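Local coordinates for protein proteasome accessory factor B/C (PafBC) (PDB 6SJ9) that probably regulates transcription in the bacterial response to DNA damage, joining winged helix-turn-helix and WYL domains in one chain, at residues Glu181-Gly186 with Lys228-Arg233; Gly196-Arg199 with Lys204-Phe207. All coordinates share one frame; numbering follows the deposited sequence.

Interaction 1 (Glu181-Gly186 with Lys228-Arg233); sequences EPWGLG and KDFNAR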
loop_
_atom_site.group_PDB
_atom_site.type_symbol
_atom_site.label_atom_id
_atom_site.label_comp_id
_atom_site.label_asym_id
_atom_site.label_seq_id
_atom_site.Cartn_x
_atom_site.Cartn_y
_atom_site.Cartn_z
ATOM N N GLU A 181 -17.901 -12.561 -23.072
ATOM C CA GLU A 181 -17.510 -11.318 -23.701
ATOM C C GLU A 181 -17.398 -10.249 -22.614
ATOM O O GLU A 181 -18.437 -9.844 -22.036
ATOM C CB GLU A 181 -18.551 -10.938 -24.762
ATOM C CG GLU A 181 -18.653 -12.013 -25.877
ATOM C CD GLU A 181 -19.828 -11.819 -26.834
ATOM O OE1 GLU A 181 -20.556 -10.804 -26.709
ATOM O OE2 GLU A 181 -20.025 -12.678 -27.711
ATOM N N PRO A 182 -16.195 -9.767 -22.287
ATOM C CA PRO A 182 -16.030 -8.930 -21.067
ATOM C C PRO A 182 -16.511 -7.506 -21.290
ATOM O O PRO A 182 -16.138 -6.861 -22.271
ATOM C CB PRO A 182 -14.527 -8.963 -20.809
ATOM C CG PRO A 182 -13.924 -9.217 -22.271
ATOM C CD PRO A 182 -14.898 -10.173 -22.887
ATOM N N TRP A 183 -17.402 -7.039 -20.406
ATOM C CA TRP A 183 -17.904 -5.661 -20.449
ATOM C C TRP A 183 -17.223 -4.751 -19.451
ATOM O O TRP A 183 -17.075 -3.544 -19.702
ATOM C CB TRP A 183 -19.389 -5.596 -20.173
ATOM C CG TRP A 183 -20.240 -6.334 -21.142
ATOM C CD1 TRP A 183 -19.852 -6.966 -22.283
ATOM C CD2 TRP A 183 -21.662 -6.524 -21.037
ATOM N NE1 TRP A 183 -20.965 -7.523 -22.916
ATOM C CE2 TRP A 183 -22.075 -7.281 -22.145
ATOM C CE3 TRP A 183 -22.615 -6.135 -20.099
ATOM C CZ2 TRP A 183 -23.418 -7.638 -22.355
ATOM C CZ3 TRP A 183 -23.946 -6.506 -20.309
ATOM C CH2 TRP A 183 -24.325 -7.238 -21.434
ATOM N N GLY A 184 -16.817 -5.291 -18.317
ATOM C CA GLY A 184 -16.199 -4.439 -17.330
ATOM C C GLY A 184 -15.660 -5.213 -16.154
ATOM O O GLY A 184 -16.023 -6.367 -15.914
ATOM N N LEU A 185 -14.724 -4.574 -15.480
ATOM C CA LEU A 185 -14.226 -4.976 -14.190
ATOM C C LEU A 185 -14.738 -4.007 -13.131
ATOM O O LEU A 185 -14.923 -2.811 -13.389
ATOM C CB LEU A 185 -12.711 -4.987 -14.183
ATOM C CG LEU A 185 -12.035 -6.065 -15.032
ATOM C CD1 LEU A 185 -10.639 -5.633 -15.279
ATOM C CD2 LEU A 185 -12.043 -7.391 -14.257
ATOM N N GLY A 186 -14.914 -4.508 -11.922
ATOM C CA GLY A 186 -15.506 -3.674 -10.895
ATOM C C GLY A 186 -15.139 -4.138 -9.505
ATOM O O GLY A 186 -14.808 -5.308 -9.277
ATOM N N LYS A 228 -24.182 -1.072 -26.678
ATOM C CA LYS A 228 -24.012 0.364 -26.439
ATOM C C LYS A 228 -24.663 0.779 -25.127
ATOM O O LYS A 228 -24.101 1.589 -24.387
ATOM C CB LYS A 228 -24.575 1.191 -27.598
ATOM C CG LYS A 228 -23.567 2.205 -28.203
ATOM C CD LYS A 228 -22.860 3.062 -27.121
ATOM C CE LYS A 228 -21.857 4.093 -27.704
ATOM N NZ LYS A 228 -21.115 4.905 -26.643
ATOM N N ASP A 229 -25.831 0.233 -24.820
ATOM C CA ASP A 229 -26.547 0.548 -23.583
ATOM C C ASP A 229 -26.140 -0.423 -22.465
ATOM O O ASP A 229 -26.909 -1.271 -22.014
ATOM C CB ASP A 229 -28.049 0.529 -23.836
ATOM C CG ASP A 229 -28.520 -0.810 -24.374
ATOM O OD1 ASP A 229 -27.729 -1.462 -25.100
ATOM O OD2 ASP A 229 -29.671 -1.202 -24.085
ATOM N N PHE A 230 -24.888 -0.304 -22.032
ATOM C CA PHE A 230 -24.345 -1.098 -20.932
ATOM C C PHE A 230 -23.854 -0.187 -19.823
ATOM O O PHE A 230 -22.916 0.592 -20.026
ATOM C CB PHE A 230 -23.194 -2.000 -21.381
ATOM C CG PHE A 230 -22.201 -2.293 -20.267
ATOM C CD1 PHE A 230 -22.582 -3.003 -19.128
ATOM C CD2 PHE A 230 -20.881 -1.865 -20.383
ATOM C CE1 PHE A 230 -21.685 -3.260 -18.119
ATOM C CE2 PHE A 230 -19.955 -2.124 -19.390
ATOM C CZ PHE A 230 -20.351 -2.829 -18.246
ATOM N N ASN A 231 -24.486 -0.273 -18.659
ATOM C CA ASN A 231 -24.063 0.510 -17.499
ATOM C C ASN A 231 -23.335 -0.388 -16.499
ATOM O O ASN A 231 -23.958 -1.233 -15.846
ATOM C CB ASN A 231 -25.254 1.211 -16.851
ATOM C CG ASN A 231 -24.828 2.214 -15.787
ATOM O OD1 ASN A 231 -23.628 2.447 -15.566
ATOM N ND2 ASN A 231 -25.813 2.833 -15.140
ATOM N N ALA A 232 -22.013 -0.208 -16.385
ATOM C CA ALA A 232 -21.242 -1.039 -15.460
ATOM C C ALA A 232 -21.577 -0.733 -14.003
ATOM O O ALA A 232 -21.674 -1.653 -13.180
ATOM C CB ALA A 232 -19.738 -0.850 -15.687
ATOM N N ARG A 233 -21.787 0.548 -13.671
ATOM C CA ARG A 233 -22.040 0.924 -12.282
ATOM C C ARG A 233 -23.384 0.393 -11.794
ATOM O O ARG A 233 -23.497 -0.068 -10.651
ATOM C CB ARG A 233 -21.951 2.444 -12.135
ATOM C CG ARG A 233 -22.353 2.984 -10.766
ATOM C CD ARG A 233 -22.355 4.508 -10.777
ATOM N NE ARG A 233 -22.782 5.081 -9.507
ATOM C CZ ARG A 233 -22.643 6.366 -9.193
ATOM N NH1 ARG A 233 -22.081 7.203 -10.061
ATOM N NH2 ARG A 233 -23.058 6.811 -8.017
#
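W183 and F230 carry this contact, which seats the 228-233 connection on a classic beta bulge in the Sm-fold sheet of the WYL domain: W183 and G184 together face V195 on the neighbouring strand. The indole and the phenyl ring meet obliquely, neither stacked nor edge-to-face, their planes 58° apart and the centroid of the six-membered indole ring 5.1 Å from that of the phenyl. Their nearest side-chain atoms are W183 CE3 and F230 CD1, at 3.3 Å. The first torsion of F230, with CG roughly anti to the backbone N (chi1 152°), carries the ring up to the strand. A CH-pi contact adds to this, W183 CB standing over one face of the phenyl ring, 3.7 Å from its centroid. On the opposite face sits A232 N, at the start of helix 232-237, so the ring is wedged between strand and helix start. Trimmed to an alanine, F230 would probably leave W183 CB and CE3 without the ring they pack on and open a gap between the bulge and the helix start. Beyond the ring, N231 caps the helix through a weak bond from R233 N to N231 OD1. Back at the bulge, the W183 carbonyl O lies 3.2 Å from F230 CE2.

Interaction 2 (Gly196-Arg199 with Lys204-Phe207); sequences GLDR and KRVF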
loop_
_atom_site.group_PDB
_atom_site.type_symbol
_atom_site.label_atom_id
_atom_site.label_comp_id
_atom_site.label_asym_id
_atom_site.label_seq_id
_atom_site.Cartn_x
_atom_site.Cartn_y
_atom_site.Cartn_z
ATOM N N GLY A 196 -19.893 -9.455 -17.842
ATOM C CA GLY A 196 -19.854 -9.583 -19.284
ATOM C C GLY A 196 -20.991 -10.469 -19.747
ATOM O O GLY A 196 -21.787 -10.971 -18.942
ATOM N N LEU A 197 -21.099 -10.593 -21.082
ATOM C CA LEU A 197 -22.116 -11.466 -21.670
ATOM C C LEU A 197 -21.580 -12.901 -21.640
ATOM O O LEU A 197 -20.590 -13.226 -22.305
ATOM C CB LEU A 197 -22.449 -11.005 -23.089
ATOM C CG LEU A 197 -23.461 -11.868 -23.864
ATOM C CD1 LEU A 197 -24.747 -11.806 -23.062
ATOM C CD2 LEU A 197 -23.773 -11.285 -25.235
ATOM N N ASP A 198 -22.208 -13.757 -20.852
ATOM C CA ASP A 198 -21.880 -15.171 -20.830
ATOM C C ASP A 198 -22.583 -15.829 -22.008
ATOM O O ASP A 198 -23.806 -15.923 -22.013
ATOM C CB ASP A 198 -22.357 -15.776 -19.515
ATOM C CG ASP A 198 -21.931 -17.224 -19.338
ATOM O OD1 ASP A 198 -22.101 -18.017 -20.286
ATOM O OD2 ASP A 198 -21.462 -17.572 -18.233
ATOM N N ARG A 199 -21.823 -16.267 -23.016
ATOM C CA ARG A 199 -22.436 -16.819 -24.217
ATOM C C ARG A 199 -23.033 -18.182 -23.946
ATOM O O ARG A 199 -23.921 -18.593 -24.694
ATOM C CB ARG A 199 -21.445 -16.916 -25.374
ATOM C CG ARG A 199 -20.991 -15.612 -25.897
ATOM C CD ARG A 199 -22.128 -14.638 -26.112
ATOM N NE ARG A 199 -23.158 -15.089 -27.032
ATOM C CZ ARG A 199 -23.360 -14.557 -28.245
ATOM N NH1 ARG A 199 -22.601 -13.560 -28.663
ATOM N NH2 ARG A 199 -24.326 -15.015 -29.037
ATOM N N LYS A 204 -26.209 -11.722 -19.376
ATOM C CA LYS A 204 -25.118 -11.144 -18.630
ATOM C C LYS A 204 -24.913 -11.888 -17.318
ATOM O O LYS A 204 -25.848 -12.438 -16.737
ATOM C CB LYS A 204 -25.389 -9.657 -18.442
ATOM C CG LYS A 204 -26.171 -9.292 -17.228
ATOM C CD LYS A 204 -26.757 -7.901 -17.394
ATOM C CE LYS A 204 -27.956 -7.691 -16.462
ATOM N NZ LYS A 204 -28.781 -6.570 -16.987
ATOM N N ARG A 205 -23.662 -11.893 -16.850
ATOM C CA ARG A 205 -23.280 -12.600 -15.632
ATOM C C ARG A 205 -22.136 -11.846 -14.973
ATOM O O ARG A 205 -21.382 -11.118 -15.632
ATOM C CB ARG A 205 -22.829 -14.049 -15.872
ATOM C CG ARG A 205 -23.920 -15.017 -16.303
ATOM C CD ARG A 205 -24.751 -15.377 -15.068
ATOM N NE ARG A 205 -25.807 -16.349 -15.328
ATOM C CZ ARG A 205 -26.863 -16.117 -16.111
ATOM N NH1 ARG A 205 -26.989 -14.939 -16.725
ATOM N NH2 ARG A 205 -27.823 -17.054 -16.254
ATOM N N VAL A 206 -22.074 -11.970 -13.651
ATOM C CA VAL A 206 -21.033 -11.380 -12.840
ATOM C C VAL A 206 -20.190 -12.498 -12.247
ATOM O O VAL A 206 -20.723 -13.494 -11.739
ATOM C CB VAL A 206 -21.621 -10.472 -11.753
ATOM C CG1 VAL A 206 -20.499 -9.665 -11.145
ATOM C CG2 VAL A 206 -22.676 -9.570 -12.346
ATOM N N PHE A 207 -18.886 -12.365 -12.381
ATOM C CA PHE A 207 -17.916 -13.344 -11.931
ATOM C C PHE A 207 -17.000 -12.708 -10.891
ATOM O O PHE A 207 -16.375 -11.681 -11.172
ATOM C CB PHE A 207 -17.094 -13.808 -13.139
ATOM C CG PHE A 207 -17.935 -14.401 -14.240
ATOM C CD1 PHE A 207 -18.371 -15.726 -14.176
ATOM C CD2 PHE A 207 -18.349 -13.616 -15.294
ATOM C CE1 PHE A 207 -19.155 -16.274 -15.185
ATOM C CE2 PHE A 207 -19.103 -14.156 -16.331
ATOM C CZ PHE A 207 -19.512 -15.476 -16.274
#
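With CG anti to the backbone N (chi1 -174°), the D198 carboxylate lies at the edge of the F207 ring, its CB on the R205 chain, where a chi1 of -69° sets R205 CG beside its own backbone N and 3.7 Å from D198 CB. D198 OD2 lies near the plane of the ring, 3.5 Å from F207 CZ. Its charge is met elsewhere, by a salt bridge from OD2 to R178, while OD1 accepts from R201 N in the turn. These groups sit on the antiparallel hairpin of strands 191-198 and 203-208 in the WYL domain. G196 and R205 form a hydrogen-bonded pair: G196 N gives to R205 O at 3.1 Å, and R205 N returns a bond to G196 O at 3.0 Å. G196 O also takes a CA-H...O contact from K204 CA. In the next pair, L197 with K204, which is non-hydrogen-bonded, the CA atoms close to 4.3 Å, and L197 CD1 packs near K204 N. A bend at chi2 carries the guanidinium of R205 back over its own strand, NH1 donating to K204 O at 2.7 Å from 44° above the carbonyl plane, whereas K204 NZ reaches out to a salt bridge with E235.

Interactions 1 and 2 lie about 10 Å apart, centre to centre, and both reach the same antiparallel sheet of the WYL domain, through strands 175-188, 191-198 and 203-208. Strands 175-188 and 191-198 are neighbours in it and follow each other in the chain. Residues 196-207 fall between 181-186 and 228-233, so interaction 2 is nested inside the loop that interaction 1 closes. The two touch directly: E181 OE2 makes a 2.9 Å salt bridge to R199 NH1, and the indole of W183 packs on G196, W183 CG to G196 CA 3.8 Å. W183 thus meets F230 of the 228-233 connection and G196 on the next strand, joining the two contacts into one continuous patch of the domain.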